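Local coordinates for protein transcriptional regulator, MarR family (Listeria monocytogenes str. 4b, PDB 2QWW) that probably acts as a MarR-family transcriptional repressor that binds DNA through a winged helix-turn-helix domain, probably regulating genes for antibiotic resistance, at residues A[45-50]-A[83-88]; A[49-54]-A[110-115]. All coordinates share one frame; numbering follows the deposited sequence.

Contact 1 (A[45-50]-A[83-88]); sequences AMINVI and GLVVKL
Ile47 and Ile50, about one turn apart on helix 41-52, meet Leu84, just before strand 85-87, and Val85, its first residue. The contact is wholly apolar: four buried side chains, no hydrogen bond between the segments, and about 143 Å² of surface lost. Backbones stay well separated, with the CA of Ile47 8.0 Å from that of Val85, so the gap is spanned by side chains.

Ile47 does this with its delta methyl. CG1 sits beside the backbone N (chi1 -67°). From there CD1 comes 3.9 Å from CB of Leu84; a looser approach, 4.5 Å, joins Ile47 CD1 to Val85 CG1. A turn later, Ile50 points at the strand, its CG1-CD1 arm extended (chi2 173°). Its CD1 lies 3.9 Å from CG1 of Val85, and the two side chains meet nearly perpendicularly.

Both isoleucines also touch Leu103 of the adjacent strand 100-103, while Val85 rests on Ile80 of helix 69-81. Packing of a helix against the wing strands, next to the hydrophobic core of the helix-turn-helix, is characteristic of the winged-helix fold of MarR regulators.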
loop_
_atom_site.group_PDB
_atom_site.type_symbol
_atom_site.label_atom_id
_atom_site.label_comp_id
_atom_site.label_asym_id
_atom_site.label_seq_id
_atom_site.Cartn_x
_atom_site.Cartn_y
_atom_site.Cartn_z
ATOM N N ALA A 45 -6.508 -0.195 9.507
ATOM C CA ALA A 45 -5.307 -1.018 9.493
ATOM C C ALA A 45 -5.138 -1.700 10.854
ATOM O O ALA A 45 -4.849 -2.898 10.933
ATOM C CB ALA A 45 -4.096 -0.179 9.167
HETATM N N MSE A 46 -5.346 -0.932 11.921
HETATM C CA MSE A 46 -5.271 -1.438 13.302
HETATM C C MSE A 46 -6.315 -2.512 13.545
HETATM O O MSE A 46 -6.005 -3.577 14.080
HETATM C CB MSE A 46 -5.464 -0.277 14.276
HETATM C CG MSE A 46 -5.458 -0.627 15.781
HETATM SE SE MSE A 46 -5.251 0.945 17.008
HETATM C CE MSE A 46 -3.565 1.525 16.443
ATOM N N ILE A 47 -7.552 -2.221 13.149
ATOM C CA ILE A 47 -8.673 -3.148 13.305
ATOM C C ILE A 47 -8.347 -4.474 12.647
ATOM O O ILE A 47 -8.576 -5.521 13.226
ATOM C CB ILE A 47 -9.969 -2.601 12.666
ATOM C CG1 ILE A 47 -10.485 -1.377 13.421
ATOM C CG2 ILE A 47 -11.069 -3.664 12.652
ATOM C CD1 ILE A 47 -11.190 -1.666 14.712
ATOM N N ASN A 48 -7.781 -4.404 11.447
ATOM C CA ASN A 48 -7.430 -5.580 10.668
ATOM C C ASN A 48 -6.298 -6.421 11.276
ATOM O O ASN A 48 -6.360 -7.652 11.244
ATOM C CB ASN A 48 -7.141 -5.168 9.221
ATOM C CG ASN A 48 -8.406 -4.662 8.494
ATOM O OD1 ASN A 48 -9.513 -5.153 8.739
ATOM N ND2 ASN A 48 -8.235 -3.685 7.592
ATOM N N VAL A 49 -5.297 -5.761 11.841
ATOM C CA VAL A 49 -4.232 -6.448 12.554
ATOM C C VAL A 49 -4.822 -7.157 13.765
ATOM O O VAL A 49 -4.536 -8.318 14.005
ATOM C CB VAL A 49 -3.157 -5.481 13.045
ATOM C CG1 VAL A 49 -2.210 -6.164 14.020
ATOM C CG2 VAL A 49 -2.370 -4.867 11.860
ATOM N N ILE A 50 -5.671 -6.468 14.516
ATOM C CA ILE A 50 -6.260 -7.053 15.730
ATOM C C ILE A 50 -7.170 -8.240 15.397
ATOM O O ILE A 50 -7.327 -9.178 16.199
ATOM C CB ILE A 50 -7.011 -5.977 16.575
ATOM C CG1 ILE A 50 -6.049 -4.894 17.054
ATOM C CG2 ILE A 50 -7.656 -6.587 17.791
ATOM C CD1 ILE A 50 -6.732 -3.712 17.749
ATOM N N GLY A 83 -16.278 1.227 20.916
ATOM C CA GLY A 83 -16.738 -0.146 21.142
ATOM C C GLY A 83 -16.219 -1.183 20.166
ATOM O O GLY A 83 -16.728 -2.288 20.117
ATOM N N LEU A 84 -15.170 -0.866 19.420
ATOM C CA LEU A 84 -14.663 -1.779 18.416
ATOM C C LEU A 84 -13.608 -2.769 18.916
ATOM O O LEU A 84 -13.363 -3.783 18.274
ATOM C CB LEU A 84 -14.128 -0.976 17.241
ATOM C CG LEU A 84 -15.141 0.030 16.678
ATOM C CD1 LEU A 84 -14.497 0.739 15.553
ATOM C CD2 LEU A 84 -16.429 -0.656 16.237
ATOM N N VAL A 85 -12.952 -2.469 20.025
ATOM C CA VAL A 85 -11.956 -3.377 20.578
ATOM C C VAL A 85 -12.239 -3.503 22.038
ATOM O O VAL A 85 -12.797 -2.587 22.635
ATOM C CB VAL A 85 -10.495 -2.895 20.411
ATOM C CG1 VAL A 85 -10.200 -2.541 18.973
ATOM C CG2 VAL A 85 -10.191 -1.728 21.293
ATOM N N VAL A 86 -11.829 -4.622 22.615
ATOM C CA VAL A 86 -12.003 -4.840 24.040
ATOM C C VAL A 86 -10.662 -5.203 24.658
ATOM O O VAL A 86 -9.892 -5.957 24.070
ATOM C CB VAL A 86 -13.047 -5.928 24.309
ATOM C CG1 VAL A 86 -14.308 -5.612 23.541
ATOM C CG2 VAL A 86 -12.558 -7.282 23.900
ATOM N N LYS A 87 -10.384 -4.660 25.837
ATOM C CA LYS A 87 -9.135 -4.946 26.542
ATOM C C LYS A 87 -9.272 -6.346 27.138
ATOM O O LYS A 87 -10.353 -6.715 27.614
ATOM C CB LYS A 87 -8.904 -3.940 27.675
ATOM C CG LYS A 87 -8.920 -2.491 27.261
ATOM C CD LYS A 87 -9.024 -1.544 28.453
ATOM C CE LYS A 87 -7.717 -1.401 29.210
ATOM N NZ LYS A 87 -7.828 -0.444 30.362
ATOM N N LEU A 88 -8.196 -7.131 27.115
ATOM C CA LEU A 88 -8.247 -8.474 27.713
ATOM C C LEU A 88 -7.909 -8.494 29.216
ATOM O O LEU A 88 -7.971 -9.540 29.858
ATOM C CB LEU A 88 -7.408 -9.459 26.901
ATOM C CG LEU A 88 -7.964 -9.644 25.486
ATOM C CD1 LEU A 88 -7.082 -10.584 24.708
ATOM C CD2 LEU A 88 -9.392 -10.154 25.485
#

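Contact 2 (A[49-54]-A[110-115]); sequences VIYSTP and LSKRST
Tyr51, near the end of helix 41-52, spans the gap to Ser111 and Lys112 of helix 105-115. Every contact between the two segments is made by this one tyrosine, and together they bury about 130 Å². The segments come closest in backbone terms at Tyr51 and Ser111, whose CA atoms are 7.4 Å apart.

Van der Waals contacts come first. A chi1 of -174° swings the Tyr51 ring away from its backbone N, and the side chain heads for the second helix, passing Ser111 with its CB-CG end. Ser111 OG is 3.9 Å from Tyr51 CD2, and CB and CG of the tyrosine are about equally near, so the hydroxyl lies against the base of the aromatic group. Farther out, the extended chain of Lys112 runs across the tyrosine at nearly a right angle, bringing its CE to 3.4 Å from Tyr51 OH. This is contact with the lysine's aliphatic portion: Lys112 NZ stands 4.3 Å from Tyr51 OH, too far for a hydrogen bond.

No hydrogen bond joins the two segments; the polar groups bond within their own segment or to neighbours outside the pair. Ser111 OG is hydrogen-bonded to Asn48 OD1, about one turn before Tyr51 on helix 41-52, which gives the buried hydroxyl a partner other than the tyrosine. Thr115 OG1 turns back on its own helix and donates to Lys112 O at 2.9 Å, approaching at a C=O...O angle of 115° and 31° from the carbonyl plane. Thr53, just past the first helix, bonds through OG1 to Arg64 of helix 58-65.

Around this partly buried contact, Leu103 of strand 100-103 touches Tyr51, Ile47 of helix 41-52 packs on Ser111, and Leu37 of helix 8-37 meets Leu110, Arg113 and Ser114 of helix 105-115.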
loop_
_atom_site.group_PDB
_atom_site.type_symbol
_atom_site.label_atom_id
_atom_site.label_comp_id
_atom_site.label_asym_id
_atom_site.label_seq_id
_atom_site.Cartn_x
_atom_site.Cartn_y
_atom_site.Cartn_z
ATOM N N VAL A 49 -5.297 -5.761 11.841
ATOM C CA VAL A 49 -4.232 -6.448 12.554
ATOM C C VAL A 49 -4.822 -7.157 13.765
ATOM O O VAL A 49 -4.536 -8.318 14.005
ATOM C CB VAL A 49 -3.157 -5.481 13.045
ATOM C CG1 VAL A 49 -2.210 -6.164 14.020
ATOM C CG2 VAL A 49 -2.370 -4.867 11.860
ATOM N N ILE A 50 -5.671 -6.468 14.516
ATOM C CA ILE A 50 -6.260 -7.053 15.730
ATOM C C ILE A 50 -7.170 -8.240 15.397
ATOM O O ILE A 50 -7.327 -9.178 16.199
ATOM C CB ILE A 50 -7.011 -5.977 16.575
ATOM C CG1 ILE A 50 -6.049 -4.894 17.054
ATOM C CG2 ILE A 50 -7.656 -6.587 17.791
ATOM C CD1 ILE A 50 -6.732 -3.712 17.749
ATOM N N TYR A 51 -7.788 -8.200 14.227
ATOM C CA TYR A 51 -8.673 -9.269 13.801
ATOM C C TYR A 51 -7.894 -10.563 13.561
ATOM O O TYR A 51 -8.340 -11.636 13.950
ATOM C CB TYR A 51 -9.407 -8.871 12.517
ATOM C CG TYR A 51 -10.461 -9.862 12.062
ATOM C CD1 TYR A 51 -11.494 -10.253 12.912
ATOM C CD2 TYR A 51 -10.450 -10.374 10.771
ATOM C CE1 TYR A 51 -12.469 -11.146 12.497
ATOM C CE2 TYR A 51 -11.418 -11.268 10.345
ATOM C CZ TYR A 51 -12.432 -11.649 11.215
ATOM O OH TYR A 51 -13.401 -12.529 10.792
ATOM N N SER A 52 -6.731 -10.452 12.932
ATOM C CA SER A 52 -5.929 -11.630 12.617
ATOM C C SER A 52 -5.090 -12.129 13.792
ATOM O O SER A 52 -4.618 -13.270 13.781
ATOM C CB SER A 52 -5.007 -11.336 11.438
ATOM O OG SER A 52 -4.036 -10.354 11.768
ATOM N N THR A 53 -4.899 -11.279 14.795
ATOM C CA THR A 53 -4.081 -11.623 15.930
ATOM C C THR A 53 -4.748 -11.172 17.220
ATOM O O THR A 53 -4.315 -10.204 17.844
ATOM C CB THR A 53 -2.707 -10.991 15.781
ATOM O OG1 THR A 53 -2.247 -11.214 14.444
ATOM C CG2 THR A 53 -1.703 -11.597 16.787
ATOM N N PRO A 54 -5.831 -11.860 17.608
ATOM C CA PRO A 54 -6.482 -11.535 18.852
ATOM C C PRO A 54 -5.563 -11.801 20.022
ATOM O O PRO A 54 -4.907 -12.834 20.076
ATOM C CB PRO A 54 -7.692 -12.471 18.890
ATOM C CG PRO A 54 -7.414 -13.520 17.939
ATOM C CD PRO A 54 -6.524 -12.944 16.891
ATOM N N LEU A 110 -17.102 -4.404 10.920
ATOM C CA LEU A 110 -16.464 -3.351 10.112
ATOM C C LEU A 110 -15.163 -3.806 9.467
ATOM O O LEU A 110 -14.816 -3.331 8.374
ATOM C CB LEU A 110 -16.190 -2.088 10.939
ATOM C CG LEU A 110 -17.391 -1.455 11.638
ATOM C CD1 LEU A 110 -16.941 -0.279 12.476
ATOM C CD2 LEU A 110 -18.432 -1.032 10.630
ATOM N N SER A 111 -14.407 -4.665 10.154
ATOM C CA SER A 111 -13.197 -5.235 9.563
ATOM C C SER A 111 -13.614 -5.926 8.259
ATOM O O SER A 111 -13.074 -5.643 7.196
ATOM C CB SER A 111 -12.558 -6.260 10.496
ATOM O OG SER A 111 -11.326 -6.706 9.956
ATOM N N LYS A 112 -14.630 -6.773 8.356
ATOM C CA LYS A 112 -15.185 -7.493 7.209
ATOM C C LYS A 112 -15.626 -6.562 6.062
ATOM O O LYS A 112 -15.330 -6.815 4.889
ATOM C CB LYS A 112 -16.350 -8.382 7.664
ATOM C CG LYS A 112 -15.900 -9.587 8.501
ATOM C CD LYS A 112 -17.043 -10.225 9.252
ATOM C CE LYS A 112 -16.558 -11.394 10.101
ATOM N NZ LYS A 112 -17.660 -11.960 10.940
ATOM N N ARG A 113 -16.311 -5.476 6.402
ATOM C CA ARG A 113 -16.736 -4.515 5.390
ATOM C C ARG A 113 -15.537 -3.760 4.800
ATOM O O ARG A 113 -15.599 -3.262 3.667
ATOM C CB ARG A 113 -17.782 -3.557 5.966
ATOM C CG ARG A 113 -19.110 -4.237 6.327
ATOM C CD ARG A 113 -20.102 -3.250 6.922
ATOM N NE ARG A 113 -20.280 -2.115 6.020
ATOM C CZ ARG A 113 -20.881 -0.966 6.331
ATOM N NH1 ARG A 113 -21.385 -0.754 7.543
ATOM N NH2 ARG A 113 -20.961 -0.008 5.407
ATOM N N SER A 114 -14.439 -3.683 5.549
ATOM C CA SER A 114 -13.224 -3.034 5.047
ATOM C C SER A 114 -12.490 -3.906 4.021
ATOM O O SER A 114 -11.894 -3.395 3.066
ATOM C CB SER A 114 -12.266 -2.725 6.195
ATOM O OG SER A 114 -11.137 -2.014 5.714
ATOM N N THR A 115 -12.516 -5.222 4.220
ATOM C CA THR A 115 -11.825 -6.153 3.308
ATOM C C THR A 115 -12.644 -6.396 2.040
ATOM O O THR A 115 -12.072 -6.488 0.954
ATOM C CB THR A 115 -11.508 -7.478 4.014
ATOM O OG1 THR A 115 -12.723 -8.066 4.511
ATOM C CG2 THR A 115 -10.569 -7.225 5.174
#

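How the contacts relate
Contacts 1 and 2 both start from helix 41-52, share Val49 and Ile50, and have centres about 8 Å apart. Contact 1 packs the helix against the wing strand 85-87, whereas contact 2 uses it to meet helix 105-115. Their segments also touch directly. The hydrogen bond that links Asn48 of contact 1 to contact 2 spans 2.7 Å from Asn48 OD1 to Ser111 OG. Ile47 touches 83-88 through CD1 and also reaches contact 2 through CG2, 3.7 Å from Ser111 CB. Leu84 CD2 reaches Leu110 CD1 at 3.8 Å, joining segment 83-88 to 110-115. The two contacts differ in burial: in 45-50/83-88 all four touching residues are buried, whereas 49-54/110-115 is only partly so.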